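Local coordinates for protein bradyzoite pseudokinase 1 (Toxoplasma gondii, PDB 6M7Z) that probably acts as a divergent kinase-like protein, named a pseudokinase, and may help regulate the membranes of the parasitophorous vacuole, at residues S77-I83 and F120-H126; I101-S106 and L160-L165; H143-Q147 and A260-L266; V177-V183 and A309-R313. All coordinates share one frame; numbering follows the deposited sequence.

Contact 1: S77-I83 and F120-H126; sequences SAKVRLI and FLTYIFH. With EDO (1,2-ethanediol), chain H.
Backbone bonds join S77-I83 to F120-H126 as antiparallel strands: S77 pairs with H126, K79 with I124 and R81 with T122, each by two N-H...O bonds. The straightest of the rungs runs 2.8 Å from K79 N to I124 O, at 177°. Beyond the strand the ladder continues with I83 N giving to F120 O at 2.8 Å.

Apolar contacts gather on the face that carries A78, V80 and L82. There A78 CB meets F125 CE2 at 3.7 Å, while V80 CG1 lies alongside the Y123 ring, 3.8 Å from its CD2; helix 33-39 covers A78 and F125.

These are the two central strands of the N-lobe sheet of a protein kinase fold. K79 makes a salt bridge with E94 of helix 88-101, consistent with the lysine-glutamate pair of protein kinases.

S77, K79, R81, T122 and H126, with I124 among them, line the other face. The K79 chain bends at chi3 (-69°), and NZ gives a bond of 2.9 Å to H126 NE2, tilted out of the ring plane; H126 ND1 is held by P111 O. A bound ethanediol, probably from the crystallisation liquor, donates from O1 to K79 O at 2.7 Å.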
loop_
_atom_site.group_PDB
_atom_site.type_symbol
_atom_site.label_atom_id
_atom_site.label_comp_id
_atom_site.label_asym_id
_atom_site.label_seq_id
_atom_site.Cartn_x
_atom_site.Cartn_y
_atom_site.Cartn_z
ATOM N N SER A 77 4.282 -4.909 11.422
ATOM C CA SER A 77 3.116 -5.731 11.134
ATOM C C SER A 77 3.507 -6.863 10.182
ATOM O O SER A 77 4.418 -6.744 9.382
ATOM C CB SER A 77 1.992 -4.904 10.583
ATOM O OG SER A 77 2.418 -4.242 9.406
ATOM N N ALA A 78 2.825 -7.990 10.344
ATOM C CA ALA A 78 3.062 -9.178 9.545
ATOM C C ALA A 78 1.801 -9.479 8.728
ATOM O O ALA A 78 0.695 -9.504 9.241
ATOM C CB ALA A 78 3.426 -10.328 10.438
ATOM N N LYS A 79 1.996 -9.651 7.427
ATOM C CA LYS A 79 0.982 -10.118 6.511
ATOM C C LYS A 79 1.212 -11.614 6.304
ATOM O O LYS A 79 2.257 -12.020 5.794
ATOM C CB LYS A 79 1.113 -9.322 5.207
ATOM C CG LYS A 79 -0.169 -9.133 4.438
ATOM C CD LYS A 79 -0.028 -8.281 3.173
ATOM C CE LYS A 79 0.266 -6.815 3.406
ATOM N NZ LYS A 79 0.942 -6.194 2.239
ATOM N N VAL A 80 0.251 -12.436 6.702
ATOM C CA VAL A 80 0.411 -13.884 6.649
ATOM C C VAL A 80 -0.635 -14.482 5.701
ATOM O O VAL A 80 -1.767 -14.011 5.643
ATOM C CB VAL A 80 0.324 -14.515 8.046
ATOM C CG1 VAL A 80 1.266 -13.821 8.991
ATOM C CG2 VAL A 80 -1.060 -14.496 8.627
ATOM N N ARG A 81 -0.230 -15.509 4.954
ATOM C CA ARG A 81 -1.109 -16.249 4.057
ATOM C C ARG A 81 -0.838 -17.746 4.238
ATOM O O ARG A 81 0.320 -18.182 4.380
ATOM C CB ARG A 81 -0.871 -15.904 2.584
ATOM C CG ARG A 81 -1.482 -14.595 2.092
ATOM C CD ARG A 81 -1.383 -14.399 0.602
ATOM N NE ARG A 81 -2.464 -13.609 -0.000
ATOM C CZ ARG A 81 -2.417 -12.296 -0.219
ATOM N NH1 ARG A 81 -1.442 -11.577 0.317
ATOM N NH2 ARG A 81 -3.314 -11.721 -1.008
ATOM N N LEU A 82 -1.918 -18.529 4.199
ATOM C CA LEU A 82 -1.844 -19.968 4.251
ATOM C C LEU A 82 -1.279 -20.479 2.919
ATOM O O LEU A 82 -1.764 -20.105 1.860
ATOM C CB LEU A 82 -3.253 -20.503 4.498
ATOM C CG LEU A 82 -3.343 -21.936 5.021
ATOM C CD1 LEU A 82 -2.752 -22.051 6.422
ATOM C CD2 LEU A 82 -4.782 -22.438 4.985
ATOM N N ILE A 83 -0.228 -21.301 2.986
ATOM C CA ILE A 83 0.333 -21.946 1.796
ATOM C C ILE A 83 -0.681 -22.970 1.264
ATOM O O ILE A 83 -1.149 -23.835 1.997
ATOM C CB ILE A 83 1.682 -22.613 2.105
ATOM C CG1 ILE A 83 2.763 -21.561 2.397
ATOM C CG2 ILE A 83 2.080 -23.550 0.969
ATOM C CD1 ILE A 83 4.034 -22.148 3.017
ATOM N N PHE A 120 3.565 -23.726 7.151
ATOM C CA PHE A 120 2.233 -23.624 6.471
ATOM C C PHE A 120 1.840 -22.181 6.100
ATOM O O PHE A 120 0.771 -21.998 5.522
ATOM C CB PHE A 120 1.130 -24.218 7.353
ATOM C CG PHE A 120 1.570 -25.398 8.178
ATOM C CD1 PHE A 120 1.783 -26.642 7.587
ATOM C CD2 PHE A 120 1.793 -25.259 9.541
ATOM C CE1 PHE A 120 2.189 -27.733 8.346
ATOM C CE2 PHE A 120 2.203 -26.349 10.300
ATOM C CZ PHE A 120 2.392 -27.585 9.704
ATOM N N LEU A 121 2.683 -21.187 6.423
ATOM C CA LEU A 121 2.387 -19.786 6.176
ATOM C C LEU A 121 3.540 -19.124 5.427
ATOM O O LEU A 121 4.679 -19.476 5.648
ATOM C CB LEU A 121 2.189 -19.067 7.516
ATOM C CG LEU A 121 1.066 -19.597 8.404
ATOM C CD1 LEU A 121 1.112 -18.943 9.770
ATOM C CD2 LEU A 121 -0.302 -19.393 7.748
ATOM N N THR A 122 3.230 -18.131 4.583
ATOM C CA THR A 122 4.223 -17.142 4.159
ATOM C C THR A 122 4.001 -15.842 4.944
ATOM O O THR A 122 2.864 -15.571 5.381
ATOM C CB THR A 122 4.144 -16.875 2.653
ATOM O OG1 THR A 122 2.852 -16.324 2.341
ATOM C CG2 THR A 122 4.384 -18.127 1.834
ATOM N N TYR A 123 5.078 -15.061 5.116
ATOM C CA TYR A 123 5.077 -13.846 5.904
ATOM C C TYR A 123 5.703 -12.694 5.097
ATOM O O TYR A 123 6.700 -12.886 4.407
ATOM C CB TYR A 123 5.902 -13.992 7.180
ATOM C CG TYR A 123 5.487 -15.067 8.145
ATOM C CD1 TYR A 123 5.734 -16.404 7.881
ATOM C CD2 TYR A 123 4.930 -14.747 9.360
ATOM C CE1 TYR A 123 5.380 -17.399 8.774
ATOM C CE2 TYR A 123 4.563 -15.729 10.270
ATOM C CZ TYR A 123 4.811 -17.057 9.986
ATOM O OH TYR A 123 4.458 -18.030 10.878
ATOM N N ILE A 124 5.109 -11.503 5.190
ATOM C CA ILE A 124 5.716 -10.267 4.779
ATOM C C ILE A 124 5.641 -9.305 5.963
ATOM O O ILE A 124 4.563 -9.063 6.487
ATOM C CB ILE A 124 5.019 -9.632 3.557
ATOM C CG1 ILE A 124 5.001 -10.560 2.352
ATOM C CG2 ILE A 124 5.662 -8.281 3.207
ATOM C CD1 ILE A 124 4.375 -9.924 1.130
ATOM N N PHE A 125 6.782 -8.746 6.350
ATOM C CA PHE A 125 6.827 -7.781 7.416
ATOM C C PHE A 125 6.814 -6.372 6.799
ATOM O O PHE A 125 7.401 -6.119 5.743
ATOM C CB PHE A 125 8.015 -8.080 8.326
ATOM C CG PHE A 125 7.845 -9.336 9.150
ATOM C CD1 PHE A 125 8.199 -10.576 8.644
ATOM C CD2 PHE A 125 7.286 -9.283 10.420
ATOM C CE1 PHE A 125 7.997 -11.733 9.387
ATOM C CE2 PHE A 125 7.080 -10.440 11.157
ATOM C CZ PHE A 125 7.445 -11.668 10.646
ATOM N N HIS A 126 6.085 -5.469 7.457
ATOM C CA HIS A 126 5.985 -4.069 7.095
ATOM C C HIS A 126 6.233 -3.222 8.332
ATOM O O HIS A 126 6.015 -3.681 9.446
ATOM C CB HIS A 126 4.593 -3.728 6.543
ATOM C CG HIS A 126 4.257 -4.413 5.270
ATOM N ND1 HIS A 126 4.952 -4.181 4.113
ATOM C CD2 HIS A 126 3.288 -5.304 4.974
ATOM C CE1 HIS A 126 4.433 -4.921 3.144
ATOM N NE2 HIS A 126 3.419 -5.634 3.656
HETATM C C1 EDO H . 1.981 -13.288 1.991
HETATM O O1 EDO H . 2.411 -13.302 3.367
HETATM C C2 EDO H . 1.178 -12.012 1.740
HETATM O O2 EDO H . 0.733 -11.889 0.380
#

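Contact 2: I101-S106 and L160-L165; sequences ILPKRS and LHNLGL
With chi1 near -60° and chi2 near 170°, L102, L163 and L165 all hold CG opposite their own carbonyl carbon, each beside its backbone N, and extend their methyls into a shared apolar patch. The branch that matters on L102 is CD2. It sits 3.8 Å from L163 CD1, the two side chains crossing at about a right angle, and 3.9 Å from L165 CD1. I101 adds its CG2 methyl at 3.9 Å from that same L165 CD1, so one leucine tip serves two neighbours. The P103 ring meets the L163 methyls end-on through CD, with P103 CD 3.7 Å from L163 CD2. Between the two segments there is no hydrogen bond, and the contact rests on methyl and ring-carbon packing.

The backbone of L160-L165 is shaped by a Schellman motif closing the helix. G164, at a phi of 82°, sends its N 2.8 Å to H161 O, and L160 O takes L163 N at 3.1 Å and L165 N at 3.3 Å from opposite faces of its plane. The turn brings L163 and L165 round to face the loop 101-106, with L165 opening strand 165-166.

In the kinase fold, the loop leaving helix 88-101 toward strand 114-117 thus rests on the end of helix 146-161, with L188 also touching L102 and D233 of helix 230-248 bonded to H161.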
loop_
_atom_site.group_PDB
_atom_site.type_symbol
_atom_site.label_atom_id
_atom_site.label_comp_id
_atom_site.label_asym_id
_atom_site.label_seq_id
_atom_site.Cartn_x
_atom_site.Cartn_y
_atom_site.Cartn_z
ATOM N N ILE A 101 10.736 -7.425 -8.340
ATOM C CA ILE A 101 10.149 -6.471 -9.293
ATOM C C ILE A 101 10.152 -5.029 -8.765
ATOM O O ILE A 101 10.444 -4.102 -9.512
ATOM C CB ILE A 101 8.743 -6.938 -9.708
ATOM C CG1 ILE A 101 8.858 -8.288 -10.421
ATOM C CG2 ILE A 101 8.039 -5.875 -10.552
ATOM C CD1 ILE A 101 7.692 -8.621 -11.337
ATOM N N LEU A 102 9.825 -4.830 -7.490
ATOM C CA LEU A 102 9.789 -3.508 -6.915
ATOM C C LEU A 102 11.193 -3.140 -6.449
ATOM O O LEU A 102 11.881 -3.957 -5.837
ATOM C CB LEU A 102 8.784 -3.490 -5.758
ATOM C CG LEU A 102 7.359 -3.906 -6.114
ATOM C CD1 LEU A 102 6.534 -4.073 -4.840
ATOM C CD2 LEU A 102 6.721 -2.894 -7.077
ATOM N N PRO A 103 11.656 -1.900 -6.710
ATOM C CA PRO A 103 12.904 -1.411 -6.120
ATOM C C PRO A 103 12.889 -1.556 -4.591
ATOM O O PRO A 103 11.822 -1.583 -3.993
ATOM C CB PRO A 103 12.942 0.077 -6.500
ATOM C CG PRO A 103 12.025 0.193 -7.699
ATOM C CD PRO A 103 10.980 -0.898 -7.551
ATOM N N LYS A 104 14.076 -1.629 -3.984
ATOM C CA LYS A 104 14.209 -1.883 -2.554
ATOM C C LYS A 104 13.480 -0.786 -1.767
ATOM O O LYS A 104 12.905 -1.080 -0.731
ATOM C CB LYS A 104 15.699 -2.033 -2.201
ATOM C CG LYS A 104 16.124 -1.874 -0.742
ATOM C CD LYS A 104 15.863 -3.050 0.166
ATOM C CE LYS A 104 16.156 -2.690 1.605
ATOM N NZ LYS A 104 15.750 -3.768 2.534
ATOM N N ARG A 105 13.523 0.465 -2.238
ATOM C CA ARG A 105 12.661 1.494 -1.656
ATOM C C ARG A 105 12.250 2.497 -2.742
ATOM O O ARG A 105 13.009 3.384 -3.120
ATOM C CB ARG A 105 13.341 2.178 -0.456
ATOM C CG ARG A 105 13.797 1.304 0.709
ATOM C CD ARG A 105 12.700 0.904 1.697
ATOM N NE ARG A 105 13.227 0.262 2.894
ATOM C CZ ARG A 105 13.016 -1.006 3.262
ATOM N NH1 ARG A 105 12.327 -1.840 2.500
ATOM N NH2 ARG A 105 13.487 -1.437 4.417
ATOM N N SER A 106 11.058 2.272 -3.307
ATOM C CA SER A 106 10.279 3.307 -3.962
ATOM C C SER A 106 9.662 4.137 -2.850
ATOM O O SER A 106 8.979 3.586 -1.993
ATOM C CB SER A 106 9.218 2.730 -4.858
ATOM O OG SER A 106 9.763 1.839 -5.814
ATOM N N LEU A 160 3.980 3.418 -9.539
ATOM C CA LEU A 160 3.707 2.008 -9.806
ATOM C C LEU A 160 3.569 1.772 -11.317
ATOM O O LEU A 160 4.097 0.798 -11.853
ATOM C CB LEU A 160 2.444 1.577 -9.055
ATOM C CG LEU A 160 2.149 0.077 -9.069
ATOM C CD1 LEU A 160 3.182 -0.717 -8.271
ATOM C CD2 LEU A 160 0.762 -0.179 -8.515
ATOM N N HIS A 161 2.861 2.669 -12.008
ATOM C CA HIS A 161 2.720 2.600 -13.477
ATOM C C HIS A 161 4.096 2.633 -14.161
ATOM O O HIS A 161 4.313 1.884 -15.106
ATOM C CB HIS A 161 1.762 3.694 -13.984
ATOM C CG HIS A 161 0.337 3.445 -13.621
ATOM N ND1 HIS A 161 -0.675 4.318 -13.955
ATOM C CD2 HIS A 161 -0.243 2.446 -12.921
ATOM C CE1 HIS A 161 -1.832 3.821 -13.563
ATOM N NE2 HIS A 161 -1.583 2.701 -12.881
ATOM N N ASN A 162 5.026 3.456 -13.653
ATOM C CA ASN A 162 6.387 3.579 -14.211
ATOM C C ASN A 162 7.171 2.255 -14.129
ATOM O O ASN A 162 8.131 2.084 -14.864
ATOM C CB ASN A 162 7.206 4.673 -13.520
ATOM C CG ASN A 162 6.700 6.079 -13.808
ATOM O OD1 ASN A 162 5.930 6.297 -14.748
ATOM N ND2 ASN A 162 7.099 7.047 -12.991
ATOM N N LEU A 163 6.789 1.340 -13.236
ATOM C CA LEU A 163 7.429 0.017 -13.132
ATOM C C LEU A 163 6.708 -1.008 -14.026
ATOM O O LEU A 163 7.052 -2.189 -14.009
ATOM C CB LEU A 163 7.401 -0.457 -11.676
ATOM C CG LEU A 163 8.147 0.412 -10.668
ATOM C CD1 LEU A 163 7.754 0.070 -9.215
ATOM C CD2 LEU A 163 9.642 0.229 -10.860
ATOM N N GLY A 164 5.693 -0.567 -14.777
ATOM C CA GLY A 164 4.931 -1.425 -15.678
ATOM C C GLY A 164 3.838 -2.225 -14.970
ATOM O O GLY A 164 3.440 -3.297 -15.455
ATOM N N LEU A 165 3.331 -1.724 -13.834
ATOM C CA LEU A 165 2.335 -2.449 -13.033
ATOM C C LEU A 165 1.069 -1.595 -12.875
ATOM O O LEU A 165 1.145 -0.402 -12.540
ATOM C CB LEU A 165 2.924 -2.782 -11.657
ATOM C CG LEU A 165 4.055 -3.813 -11.648
ATOM C CD1 LEU A 165 4.710 -3.889 -10.279
ATOM C CD2 LEU A 165 3.550 -5.185 -12.068
#

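Contact 3: H143-Q147 and A260-L266; sequences HPDVQ and AVRQDHL
Q147 CB sits over one face of the H265 imidazole, 3.5 Å from the ring centroid and 17° off its normal, a CH-pi contact at the tight end of this pairing; R262 lies against the opposite face. Q147 extends with CG anti to its backbone N (chi1 -179°), which carries its amide past the ring to L295 O, where NE2 bonds. Further in, V146 CG2 packs 4.0 Å from L266 CD2, crossing at about a right angle, and L248 of helix 230-248 touches both residues. Here the first turns of helices 146-161 and 263-276 meet in the C-terminal lobe of the kinase fold.

The outer side is looser. H143, exposed, meets V261 CG2 through its CB at 3.7 Å. V261 CG2 also comes 3.4 Å from P144 O, and A260 CB rests 3.7 Å from D145 N. D145 is the N-cap of helix 146-161, its OD1 taking a weak bond from Q147 N.

No direct hydrogen bond spans the segments. One water does that work, accepting from V146 N at 3.0 Å and from R262 N at 2.8 Å and donating to A260 O, so the polar link between the segments runs through this water.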
loop_
_atom_site.group_PDB
_atom_site.type_symbol
_atom_site.label_atom_id
_atom_site.label_comp_id
_atom_site.label_asym_id
_atom_site.label_seq_id
_atom_site.Cartn_x
_atom_site.Cartn_y
_atom_site.Cartn_z
ATOM N N HIS A 143 -7.173 15.691 10.024
ATOM C CA HIS A 143 -7.681 16.666 9.059
ATOM C C HIS A 143 -6.501 17.068 8.185
ATOM O O HIS A 143 -5.732 17.957 8.522
ATOM C CB HIS A 143 -8.397 17.843 9.747
ATOM C CG HIS A 143 -9.577 17.454 10.581
ATOM N ND1 HIS A 143 -9.451 17.259 11.939
ATOM C CD2 HIS A 143 -10.859 17.139 10.275
ATOM C CE1 HIS A 143 -10.607 16.870 12.443
ATOM N NE2 HIS A 143 -11.478 16.762 11.440
ATOM N N PRO A 144 -6.291 16.385 7.043
ATOM C CA PRO A 144 -5.118 16.627 6.208
ATOM C C PRO A 144 -5.296 17.818 5.257
ATOM O O PRO A 144 -6.420 18.305 5.037
ATOM C CB PRO A 144 -5.060 15.356 5.361
ATOM C CG PRO A 144 -6.524 15.011 5.158
ATOM C CD PRO A 144 -7.185 15.367 6.475
ATOM N N ASP A 145 -4.176 18.259 4.686
ATOM C CA ASP A 145 -4.169 19.101 3.512
ATOM C C ASP A 145 -4.646 18.232 2.331
ATOM O O ASP A 145 -3.941 17.327 1.876
ATOM C CB ASP A 145 -2.774 19.705 3.327
ATOM C CG ASP A 145 -2.630 20.676 2.177
ATOM O OD1 ASP A 145 -3.391 20.551 1.209
ATOM O OD2 ASP A 145 -1.734 21.550 2.259
ATOM N N VAL A 146 -5.862 18.517 1.853
ATOM C CA VAL A 146 -6.531 17.747 0.806
ATOM C C VAL A 146 -5.709 17.786 -0.494
ATOM O O VAL A 146 -5.589 16.788 -1.204
ATOM C CB VAL A 146 -7.957 18.273 0.583
ATOM C CG1 VAL A 146 -8.603 17.689 -0.659
ATOM C CG2 VAL A 146 -8.817 17.992 1.800
ATOM N N GLN A 147 -5.184 18.964 -0.816
ATOM C CA GLN A 147 -4.458 19.182 -2.052
ATOM C C GLN A 147 -3.224 18.265 -2.094
ATOM O O GLN A 147 -2.960 17.607 -3.097
ATOM C CB GLN A 147 -4.065 20.657 -2.144
ATOM C CG GLN A 147 -3.308 21.013 -3.410
ATOM C CD GLN A 147 -2.583 22.331 -3.308
ATOM O OE1 GLN A 147 -2.194 22.771 -2.224
ATOM N NE2 GLN A 147 -2.428 22.982 -4.447
ATOM N N ALA A 260 -6.254 21.615 8.447
ATOM C CA ALA A 260 -5.688 22.039 7.155
ATOM C C ALA A 260 -6.698 21.834 6.010
ATOM O O ALA A 260 -6.365 22.098 4.843
ATOM C CB ALA A 260 -4.406 21.275 6.897
ATOM N N VAL A 261 -7.918 21.372 6.334
ATOM C CA VAL A 261 -8.956 21.085 5.334
ATOM C C VAL A 261 -9.556 22.408 4.848
ATOM O O VAL A 261 -10.174 23.114 5.636
ATOM C CB VAL A 261 -10.068 20.160 5.872
ATOM C CG1 VAL A 261 -11.176 19.969 4.837
ATOM C CG2 VAL A 261 -9.514 18.810 6.327
ATOM N N ARG A 262 -9.381 22.690 3.550
ATOM C CA ARG A 262 -9.834 23.911 2.883
ATOM C C ARG A 262 -10.985 23.599 1.918
ATOM O O ARG A 262 -10.910 22.657 1.131
ATOM C CB ARG A 262 -8.692 24.547 2.086
ATOM C CG ARG A 262 -7.512 25.038 2.918
ATOM C CD ARG A 262 -6.417 25.657 2.056
ATOM N NE ARG A 262 -6.912 26.751 1.224
ATOM C CZ ARG A 262 -6.253 27.303 0.213
ATOM N NH1 ARG A 262 -4.979 27.022 0.009
ATOM N NH2 ARG A 262 -6.890 28.140 -0.593
ATOM N N GLN A 263 -12.022 24.438 1.953
ATOM C CA GLN A 263 -13.236 24.237 1.184
ATOM C C GLN A 263 -12.979 24.364 -0.332
ATOM O O GLN A 263 -13.605 23.658 -1.138
ATOM C CB GLN A 263 -14.332 25.201 1.649
ATOM C CG GLN A 263 -15.728 24.829 1.156
ATOM C CD GLN A 263 -16.190 23.477 1.655
ATOM O OE1 GLN A 263 -15.868 23.050 2.774
ATOM N NE2 GLN A 263 -16.955 22.784 0.820
ATOM N N ASP A 264 -12.067 25.258 -0.732
ATOM C CA ASP A 264 -11.790 25.481 -2.160
ATOM C C ASP A 264 -11.033 24.269 -2.738
ATOM O O ASP A 264 -11.240 23.902 -3.909
ATOM C CB ASP A 264 -11.091 26.828 -2.399
ATOM C CG ASP A 264 -9.672 26.950 -1.862
ATOM O OD1 ASP A 264 -9.412 26.450 -0.741
ATOM O OD2 ASP A 264 -8.838 27.562 -2.565
ATOM N N HIS A 265 -10.165 23.644 -1.934
ATOM C CA HIS A 265 -9.478 22.394 -2.330
ATOM C C HIS A 265 -10.501 21.277 -2.570
ATOM O O HIS A 265 -10.387 20.545 -3.544
ATOM C CB HIS A 265 -8.438 21.968 -1.278
ATOM C CG HIS A 265 -7.169 22.762 -1.279
ATOM N ND1 HIS A 265 -6.232 22.640 -0.267
ATOM C CD2 HIS A 265 -6.710 23.725 -2.109
ATOM C CE1 HIS A 265 -5.228 23.463 -0.501
ATOM N NE2 HIS A 265 -5.496 24.142 -1.626
ATOM N N LEU A 266 -11.492 21.158 -1.676
ATOM C CA LEU A 266 -12.519 20.102 -1.752
ATOM C C LEU A 266 -13.340 20.240 -3.041
ATOM O O LEU A 266 -13.626 19.232 -3.697
ATOM C CB LEU A 266 -13.438 20.155 -0.530
ATOM C CG LEU A 266 -12.872 19.566 0.758
ATOM C CD1 LEU A 266 -13.778 19.856 1.950
ATOM C CD2 LEU A 266 -12.646 18.072 0.615
HETATM O O HOH W 1 -7.266 21.063 2.725
#

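Contact 4: V177-V183 and A309-R313; sequences VLPDGTV and ARPFR
D180 OD1, across from R310, is gripped twice from one face of its carboxylate: by T182 OG1 at 2.7 Å and by T182 N at 3.1 Å. The second bond makes an Asx turn that overlaps the end of the type I turn L178-G181, at the tip of the hairpin between strands 175-177 and 183-185, in the C-terminal lobe of the kinase fold. D180 CG stands between its backbone N and carbonyl carbon (chi1 69°), which swings the carboxylate back toward T182.

R310 bends at chi2 and lays its guanidinium over this tip. NE gives a weak bond of 2.8 Å to D180 O, at only 126°. T182 OG1 lies over one guanidinium face, at too poor an angle for a bond, and the D180 carboxylate, well out of the guanidinium plane, probably acts on it through charge alone. The grip on R310 is mostly local: NH1 reaches A309 O at 2.7 Å in the guanidinium plane, and G307 O as well.

F312 packs against two valines. V183 CG2 stands at the ring edge, 3.8 Å from F312 CE2, and V177 CG2 comes obliquely to 3.6 Å from F312 CE2. A water accepts from F312 N and donates to G181 O, each at 2.8 Å.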
loop_
_atom_site.group_PDB
_atom_site.type_symbol
_atom_site.label_atom_id
_atom_site.label_comp_id
_atom_site.label_asym_id
_atom_site.label_seq_id
_atom_site.Cartn_x
_atom_site.Cartn_y
_atom_site.Cartn_z
ATOM N N VAL A 177 -0.369 5.567 6.363
ATOM C CA VAL A 177 0.496 6.603 6.858
ATOM C C VAL A 177 1.575 5.928 7.701
ATOM O O VAL A 177 1.257 5.283 8.691
ATOM C CB VAL A 177 -0.288 7.636 7.690
ATOM C CG1 VAL A 177 0.635 8.741 8.194
ATOM C CG2 VAL A 177 -1.465 8.219 6.915
ATOM N N LEU A 178 2.843 6.064 7.288
ATOM C CA LEU A 178 3.947 5.459 8.028
ATOM C C LEU A 178 4.209 6.297 9.278
ATOM O O LEU A 178 3.749 7.440 9.392
ATOM C CB LEU A 178 5.184 5.373 7.129
ATOM C CG LEU A 178 5.044 4.466 5.897
ATOM C CD1 LEU A 178 6.349 4.403 5.117
ATOM C CD2 LEU A 178 4.593 3.070 6.299
ATOM N N PRO A 179 4.920 5.745 10.294
ATOM C CA PRO A 179 5.252 6.513 11.494
ATOM C C PRO A 179 5.919 7.870 11.205
ATOM O O PRO A 179 5.603 8.838 11.887
ATOM C CB PRO A 179 6.153 5.571 12.281
ATOM C CG PRO A 179 5.664 4.204 11.867
ATOM C CD PRO A 179 5.354 4.344 10.389
ATOM N N ASP A 180 6.762 7.971 10.171
ATOM C CA ASP A 180 7.411 9.258 9.895
ATOM C C ASP A 180 6.456 10.234 9.174
ATOM O O ASP A 180 6.844 11.374 8.891
ATOM C CB ASP A 180 8.746 9.069 9.163
ATOM C CG ASP A 180 8.631 8.570 7.735
ATOM O OD1 ASP A 180 7.468 8.389 7.257
ATOM O OD2 ASP A 180 9.710 8.357 7.121
ATOM N N GLY A 181 5.227 9.798 8.856
ATOM C CA GLY A 181 4.189 10.661 8.246
ATOM C C GLY A 181 4.118 10.565 6.724
ATOM O O GLY A 181 3.250 11.219 6.112
ATOM N N THR A 182 5.012 9.783 6.096
ATOM C CA THR A 182 4.938 9.494 4.663
ATOM C C THR A 182 3.645 8.721 4.381
ATOM O O THR A 182 3.305 7.810 5.135
ATOM C CB THR A 182 6.127 8.646 4.186
ATOM O OG1 THR A 182 7.339 9.191 4.695
ATOM C CG2 THR A 182 6.237 8.566 2.678
ATOM N N VAL A 183 2.935 9.098 3.313
ATOM C CA VAL A 183 1.756 8.375 2.859
ATOM C C VAL A 183 2.165 7.519 1.661
ATOM O O VAL A 183 2.666 8.042 0.686
ATOM C CB VAL A 183 0.608 9.334 2.504
ATOM C CG1 VAL A 183 -0.570 8.610 1.888
ATOM C CG2 VAL A 183 0.174 10.138 3.711
ATOM N N ALA A 309 6.477 14.852 1.176
ATOM C CA ALA A 309 5.180 15.388 1.556
ATOM C C ALA A 309 4.739 14.792 2.900
ATOM O O ALA A 309 5.026 13.641 3.216
ATOM C CB ALA A 309 4.154 15.146 0.482
ATOM N N ARG A 310 4.044 15.620 3.690
ATOM C CA ARG A 310 3.513 15.246 4.985
ATOM C C ARG A 310 2.112 15.848 5.077
ATOM O O ARG A 310 1.875 16.825 5.788
ATOM C CB ARG A 310 4.448 15.723 6.098
ATOM C CG ARG A 310 5.830 15.067 6.099
ATOM C CD ARG A 310 5.782 13.601 6.473
ATOM N NE ARG A 310 7.098 12.985 6.576
ATOM C CZ ARG A 310 7.839 12.606 5.538
ATOM N NH1 ARG A 310 7.390 12.762 4.300
ATOM N NH2 ARG A 310 9.027 12.064 5.747
ATOM N N PRO A 311 1.128 15.267 4.356
ATOM C CA PRO A 311 -0.217 15.829 4.286
ATOM C C PRO A 311 -0.952 15.918 5.637
ATOM O O PRO A 311 -1.928 16.668 5.739
ATOM C CB PRO A 311 -1.002 14.858 3.382
ATOM C CG PRO A 311 0.046 13.977 2.714
ATOM C CD PRO A 311 1.252 14.001 3.620
ATOM N N PHE A 312 -0.498 15.147 6.641
ATOM C CA PHE A 312 -1.170 15.019 7.934
ATOM C C PHE A 312 -0.450 15.794 9.049
ATOM O O PHE A 312 -0.885 15.721 10.188
ATOM C CB PHE A 312 -1.316 13.545 8.328
ATOM C CG PHE A 312 -2.314 12.771 7.507
ATOM C CD1 PHE A 312 -3.669 12.841 7.788
ATOM C CD2 PHE A 312 -1.904 11.970 6.446
ATOM C CE1 PHE A 312 -4.591 12.149 7.019
ATOM C CE2 PHE A 312 -2.829 11.290 5.673
ATOM C CZ PHE A 312 -4.162 11.369 5.971
ATOM N N ARG A 313 0.600 16.568 8.726
ATOM C CA ARG A 313 1.184 17.553 9.672
ATOM C C ARG A 313 0.350 18.846 9.658
ATOM O O ARG A 313 -0.182 19.213 8.623
ATOM C CB ARG A 313 2.638 17.863 9.295
ATOM C CG ARG A 313 3.665 17.274 10.247
ATOM C CD ARG A 313 5.086 17.445 9.727
ATOM N NE ARG A 313 6.116 17.272 10.746
ATOM C CZ ARG A 313 7.384 16.932 10.503
ATOM N NH1 ARG A 313 7.755 16.546 9.294
ATOM N NH2 ARG A 313 8.276 16.969 11.478
HETATM O O HOH W 2 1.657 13.364 6.864
#

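Contact 1 is the most buried and belongs to the N-lobe, where main-chain bonds carry the pairing and charged side chains gather on one face. The other three are partly buried. Contact 2 is wholly apolar across its two segments; it shares helix 146-161 with contact 3, but at the opposite end, and their nearest atoms are about 17 Å apart. Contacts 3 and 4 touch each other: D145 N lies 2.9 Å from P311 O, a probable hydrogen bond, and P144 packs on F312, so the C-terminal segment 309-313 links the helix start to the hairpin. Both also include a bridging water.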